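Local coordinates for vinylacetyl-CoA Delta-isomerase (Nitrosopumilus maritimus SCM1, PDB 6VJR) that dehydrates 4-hydroxybutyryl-CoA as an oxygen-tolerant enzyme of an ammonia-oxidizing archaeon, using FAD and an iron-sulfur cluster, at the interface of chains A and B. Sequence-based numbering; all coordinates share one arbitrary frame. Chains: chain A/B, Vinylacetyl-CoA Delta-isomerase.

Contact 1: the interface of chains A and B. Residues chain A 231-233, 236, 429, 432-433, 437; chain B 231-233, 236, 429, 432-433, 437.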
# COMPACT_ATOMS: atom_id res chain seq x y z
N GLN A 231 25.19 -6.59 15.57
CA GLN A 231 24.34 -5.70 14.80
C GLN A 231 24.92 -5.66 13.38
O GLN A 231 26.15 -5.81 13.22
CB GLN A 231 24.28 -4.29 15.36
CG GLN A 231 23.70 -4.22 16.77
CD GLN A 231 23.48 -2.80 17.23
OE1 GLN A 231 24.24 -1.89 16.88
NE2 GLN A 231 22.42 -2.59 18.00
N SER A 232 24.05 -5.39 12.41
CA SER A 232 24.48 -5.07 11.06
C SER A 232 25.57 -3.98 11.09
O SER A 232 25.35 -2.94 11.66
CB SER A 232 23.34 -4.67 10.18
OG SER A 232 23.85 -4.41 8.89
N CYS A 233 26.75 -4.25 10.52
CA CYS A 233 27.83 -3.27 10.44
C CYS A 233 28.44 -2.94 11.80
O CYS A 233 29.17 -1.93 11.92
CB CYS A 233 27.42 -1.97 9.71
SG CYS A 233 26.92 -2.24 8.01
N ARG A 236 32.22 -1.84 12.20
CA ARG A 236 32.75 -0.59 11.68
C ARG A 236 33.18 0.32 12.83
O ARG A 236 34.08 1.17 12.67
CB ARG A 236 31.75 0.13 10.80
CG ARG A 236 31.52 -0.65 9.51
CD ARG A 236 30.73 0.13 8.53
NE ARG A 236 30.36 -0.62 7.32
CZ ARG A 236 29.71 -0.11 6.30
NH1 ARG A 236 29.42 1.15 6.27
NH2 ARG A 236 29.35 -0.88 5.25
N GLU A 429 22.95 4.90 4.88
CA GLU A 429 23.27 3.48 4.96
C GLU A 429 23.10 2.95 6.39
O GLU A 429 22.51 1.91 6.64
CB GLU A 429 24.68 3.24 4.42
CG GLU A 429 25.06 1.77 4.33
CD GLU A 429 26.57 1.46 4.24
OE1 GLU A 429 27.39 2.35 4.61
OE2 GLU A 429 26.96 0.35 3.80
N THR A 432 19.37 2.60 7.34
CA THR A 432 18.51 1.74 6.51
C THR A 432 19.02 0.31 6.35
O THR A 432 18.22 -0.59 6.12
CB THR A 432 18.30 2.44 5.17
OG1 THR A 432 19.51 2.52 4.42
CG2 THR A 432 17.66 3.81 5.34
N LEU A 433 20.33 0.10 6.47
CA LEU A 433 20.96 -1.21 6.40
C LEU A 433 21.83 -1.55 7.61
O LEU A 433 21.98 -2.72 7.97
CB LEU A 433 21.79 -1.35 5.13
CG LEU A 433 21.01 -1.28 3.82
CD1 LEU A 433 21.94 -1.25 2.62
CD2 LEU A 433 20.08 -2.43 3.77
N ALA A 437 19.75 0.74 11.72
CA ALA A 437 18.58 0.10 11.17
C ALA A 437 18.03 -1.01 12.06
O ALA A 437 16.84 -1.34 11.92
CB ALA A 437 18.88 -0.47 9.81
N GLN B 231 30.19 -2.91 1.36
CA GLN B 231 28.83 -3.40 1.51
C GLN B 231 28.50 -3.49 2.99
O GLN B 231 29.40 -3.70 3.81
CB GLN B 231 28.61 -4.77 0.89
CG GLN B 231 28.92 -4.77 -0.60
CD GLN B 231 28.58 -6.08 -1.25
OE1 GLN B 231 28.69 -7.15 -0.63
NE2 GLN B 231 28.16 -6.03 -2.51
N SER B 232 27.20 -3.37 3.31
CA SER B 232 26.75 -3.66 4.65
C SER B 232 27.24 -5.04 5.09
O SER B 232 27.05 -6.02 4.38
CB SER B 232 25.25 -3.57 4.72
OG SER B 232 24.82 -3.89 6.02
N CYS B 233 27.90 -5.12 6.25
CA CYS B 233 28.40 -6.37 6.80
C CYS B 233 29.54 -6.98 5.99
O CYS B 233 29.87 -8.17 6.19
CB CYS B 233 27.31 -7.42 7.08
SG CYS B 233 26.05 -6.83 8.23
N ARG B 236 32.38 -9.17 7.61
CA ARG B 236 32.10 -10.48 8.21
C ARG B 236 32.76 -11.60 7.40
O ARG B 236 33.14 -12.63 7.95
CB ARG B 236 30.62 -10.78 8.43
CG ARG B 236 29.95 -9.79 9.39
CD ARG B 236 28.61 -10.30 9.75
NE ARG B 236 27.88 -9.35 10.57
CZ ARG B 236 26.65 -9.55 11.00
NH1 ARG B 236 26.03 -10.68 10.72
NH2 ARG B 236 26.04 -8.63 11.69
N GLU B 429 19.09 -12.12 8.06
CA GLU B 429 19.82 -10.88 8.30
C GLU B 429 20.63 -10.47 7.05
O GLU B 429 20.59 -9.32 6.63
CB GLU B 429 20.74 -11.00 9.52
CG GLU B 429 21.41 -9.68 9.93
CD GLU B 429 22.63 -9.86 10.83
OE1 GLU B 429 23.24 -10.96 10.90
OE2 GLU B 429 23.01 -8.90 11.53
N THR B 432 18.33 -9.04 4.24
CA THR B 432 17.46 -7.91 4.53
C THR B 432 18.20 -6.69 5.08
O THR B 432 17.70 -5.57 4.90
CB THR B 432 16.36 -8.36 5.48
OG1 THR B 432 16.87 -8.76 6.77
CG2 THR B 432 15.53 -9.45 4.82
N LEU B 433 19.37 -6.90 5.70
CA LEU B 433 20.20 -5.82 6.23
C LEU B 433 21.64 -5.90 5.76
O LEU B 433 22.29 -4.85 5.64
CB LEU B 433 20.20 -5.76 7.75
CG LEU B 433 18.86 -5.54 8.41
CD1 LEU B 433 18.91 -5.77 9.89
CD2 LEU B 433 18.40 -4.14 8.12
N ALA B 437 21.57 -7.82 0.94
CA ALA B 437 20.55 -6.79 0.88
C ALA B 437 20.95 -5.69 -0.09
O ALA B 437 20.07 -4.98 -0.61
CB ALA B 437 20.31 -6.15 2.25
O HOH W 1 21.70 -7.01 13.02
O HOH W 2 16.88 -2.90 5.11
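A:Ser232 and A:Cys233 form the corner of a type II turn, with the cysteine in the left-handed region (phi 69°, psi 19°), and the same turn of chain B meets it across a two-fold axis. Both chains have the 4-hydroxyphenylacetate 3-hydroxylase (HpaB) family fold. At the axis the serine hydroxyls face each other, A:Ser232 OG lying 3.1 Å from B:Ser232 OG. Each OG is anti to its backbone N; A:Ser232 OG gives a hydrogen bond of 2.7 Å to A:Leu433 O, as B:Ser232 OG does to B:Leu433 O, striking a lone pair in the carbonyl plane. With both hydroxyl hydrogens so used, the serine pair would be a close approach rather than a strong bond. The carbonyls A:Leu433 O and B:Leu433 O stand 3.2 Å apart, a clash of two acceptors. Beside them, A:Leu433 CD2 packs on the methyl B:Ala437 CB at 4.0 Å.

Each cysteine sulfur reaches over the opposite turn, where A:Cys233 N makes a weak hydrogen bond to B:Cys233 SG (3.5 Å). A:Cys233 SG also lies above one face of the A:Arg236 guanidinium, towards its rim. That extended arginine grips A:Glu429 end-on with NH1 and NH2, one nitrogen to each oxygen and both from above the carboxylate plane; A:Arg236 NH1 is 2.9 Å from A:Glu429 OE1. The grip probably positions A:Arg236 NH2, which makes a weak hydrogen bond of 3.2 Å to the carbonyl B:Gln231 O. One water joins A:Ser232 N to B:Glu429 OE2, and another joins A:Thr432 O and B:Thr432 O.

Contact 2: the interface of chains A and B. Residues chain A 381, 388-390, 433; chain B 230, 254, 438, 442.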
# COMPACT_ATOMS: atom_id res chain seq x y z
N GLN A 381 16.51 5.69 0.27
CA GLN A 381 17.47 5.04 -0.61
C GLN A 381 17.23 5.46 -2.06
O GLN A 381 18.19 5.63 -2.80
CB GLN A 381 17.39 3.53 -0.48
CG GLN A 381 17.84 3.04 0.89
CD GLN A 381 18.13 1.56 0.89
OE1 GLN A 381 17.92 0.85 -0.11
NE2 GLN A 381 18.68 1.09 2.00
N VAL A 388 24.86 4.97 -2.08
CA VAL A 388 24.49 4.62 -0.72
C VAL A 388 24.97 3.21 -0.37
O VAL A 388 25.26 2.94 0.79
CB VAL A 388 23.00 4.91 -0.46
CG1 VAL A 388 22.08 3.88 -1.09
CG2 VAL A 388 22.69 5.07 1.03
N VAL A 389 25.09 2.30 -1.37
CA VAL A 389 25.59 0.97 -1.14
C VAL A 389 26.90 0.65 -1.86
O VAL A 389 27.41 -0.42 -1.63
CB VAL A 389 24.53 -0.11 -1.44
CG1 VAL A 389 23.38 -0.03 -0.44
CG2 VAL A 389 24.04 -0.09 -2.89
N THR A 390 27.40 1.50 -2.74
CA THR A 390 28.62 1.17 -3.43
C THR A 390 29.80 2.07 -3.06
O THR A 390 30.87 1.97 -3.64
CB THR A 390 28.43 1.20 -4.95
OG1 THR A 390 28.33 2.55 -5.41
CG2 THR A 390 27.26 0.39 -5.47
N LEU A 433 20.33 0.10 6.47
CA LEU A 433 20.96 -1.21 6.40
C LEU A 433 21.83 -1.55 7.61
O LEU A 433 21.98 -2.72 7.97
CB LEU A 433 21.79 -1.35 5.13
CG LEU A 433 21.01 -1.28 3.82
CD1 LEU A 433 21.94 -1.25 2.62
CD2 LEU A 433 20.08 -2.43 3.77
N ARG B 230 32.33 -0.70 -0.55
CA ARG B 230 31.91 -1.38 0.67
C ARG B 230 30.51 -1.97 0.50
O ARG B 230 29.71 -1.55 -0.32
CB ARG B 230 31.95 -0.47 1.91
CG ARG B 230 33.33 -0.00 2.31
CD ARG B 230 33.37 0.41 3.77
NE ARG B 230 33.29 -0.75 4.66
CZ ARG B 230 33.74 -0.78 5.91
NH1 ARG B 230 34.23 0.32 6.47
NH2 ARG B 230 33.72 -1.91 6.58
N GLU B 254 30.68 -4.71 -6.39
CA GLU B 254 30.69 -3.44 -7.11
C GLU B 254 32.06 -2.77 -6.95
O GLU B 254 32.71 -2.87 -5.91
CB GLU B 254 29.60 -2.47 -6.64
CG GLU B 254 28.21 -3.09 -6.68
CD GLU B 254 27.86 -4.06 -5.54
OE1 GLU B 254 28.19 -3.79 -4.35
OE2 GLU B 254 27.23 -5.11 -5.84
N VAL B 438 22.27 -5.48 -0.26
CA VAL B 438 22.74 -4.50 -1.22
C VAL B 438 22.10 -4.80 -2.56
O VAL B 438 21.57 -3.91 -3.22
CB VAL B 438 24.27 -4.49 -1.30
CG1 VAL B 438 24.77 -3.72 -2.50
CG2 VAL B 438 24.83 -3.94 0.00
N THR B 442 18.74 -2.55 -2.57
CA THR B 442 19.16 -1.29 -3.17
C THR B 442 19.39 -1.40 -4.67
O THR B 442 19.10 -0.45 -5.40
CB THR B 442 20.31 -0.68 -2.39
OG1 THR B 442 20.02 -0.73 -0.98
CG2 THR B 442 20.49 0.78 -2.75
O HOH W 3 29.54 -2.13 -3.11
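The hydroxyl of B:Thr442 meets OE1, the oxygen at the rim of the A:Gln381 amide, obliquely from above its plane. Evidence comes from the donor position: B:Thr442 OG1 gives a hydrogen bond of 2.8 Å to A:Gln381 OE1 from 45° above the carbonyl plane, off the lone pairs, with a C=O...donor angle of 117°. The two side chains cross at about a right angle, the glutamine extended beyond CG from helix 372-384. OG1 of B:Thr442 lies beside its backbone N (chi1 -46°), which sends CG2 the other way, towards the valines of chain A. An alanine in place of A:Gln381 would remove the amide acceptor and would probably cost the B:Thr442 hydroxyl this partner, loosening the seating of its helix.

A:Val389 supplies the apolar part of the joint and meets B:Thr442 tip to tip. Its two branches divide the work: CG1 lies against the hydroxyl side of the threonine, while A:Val389 CG2 packs at 3.7 Å from B:Thr442 CG2. A:Val389 CG2 is equally 3.7 Å from B:Val438 CG1, where the valines slide past each other in opposite directions. On the far side, A:Thr390 CG2 crosses the bent chain of B:Glu254, 3.8 Å from B:Glu254 CG.

Two carbonyl oxygens, A:Val389 O and B:Arg230 O, are 2.9 Å apart and can only accept, a repulsive approach that a shared water is likely to ease. The water lies 3.1 Å from A:Val389 O, 2.9 Å from B:Arg230 O and 2.5 Å from B:Glu254 OE1. With three acceptors around a water that has two hydrogens, the carboxylate may itself carry or share a proton.

The site docks B helix 435-446, which also carries the iron and cluster ligand B:Glu443, against the chain A segment that lines an FAD pocket, and so probably keeps flavin and metal centres in register.

The centres of contact 1 and contact 2, taken over their C-alpha atoms, are about 9 Å apart, and A:Leu433 belongs to both. Chain B continues from one to the other as well: its helix 435-446 gives B:Ala437 to contact 1 and B:Val438 and B:Thr442 to contact 2, while B:Arg230 directly precedes the B:Gln231 to B:Cys233 stretch used in contact 1. Contact 1 surrounds the two-fold axis with like residues, whereas contact 2 lies to one side and has a twin with the chains exchanged. Together they form one continuous seam, likely to fix the pairing of subunits within the four-copy deposited assembly.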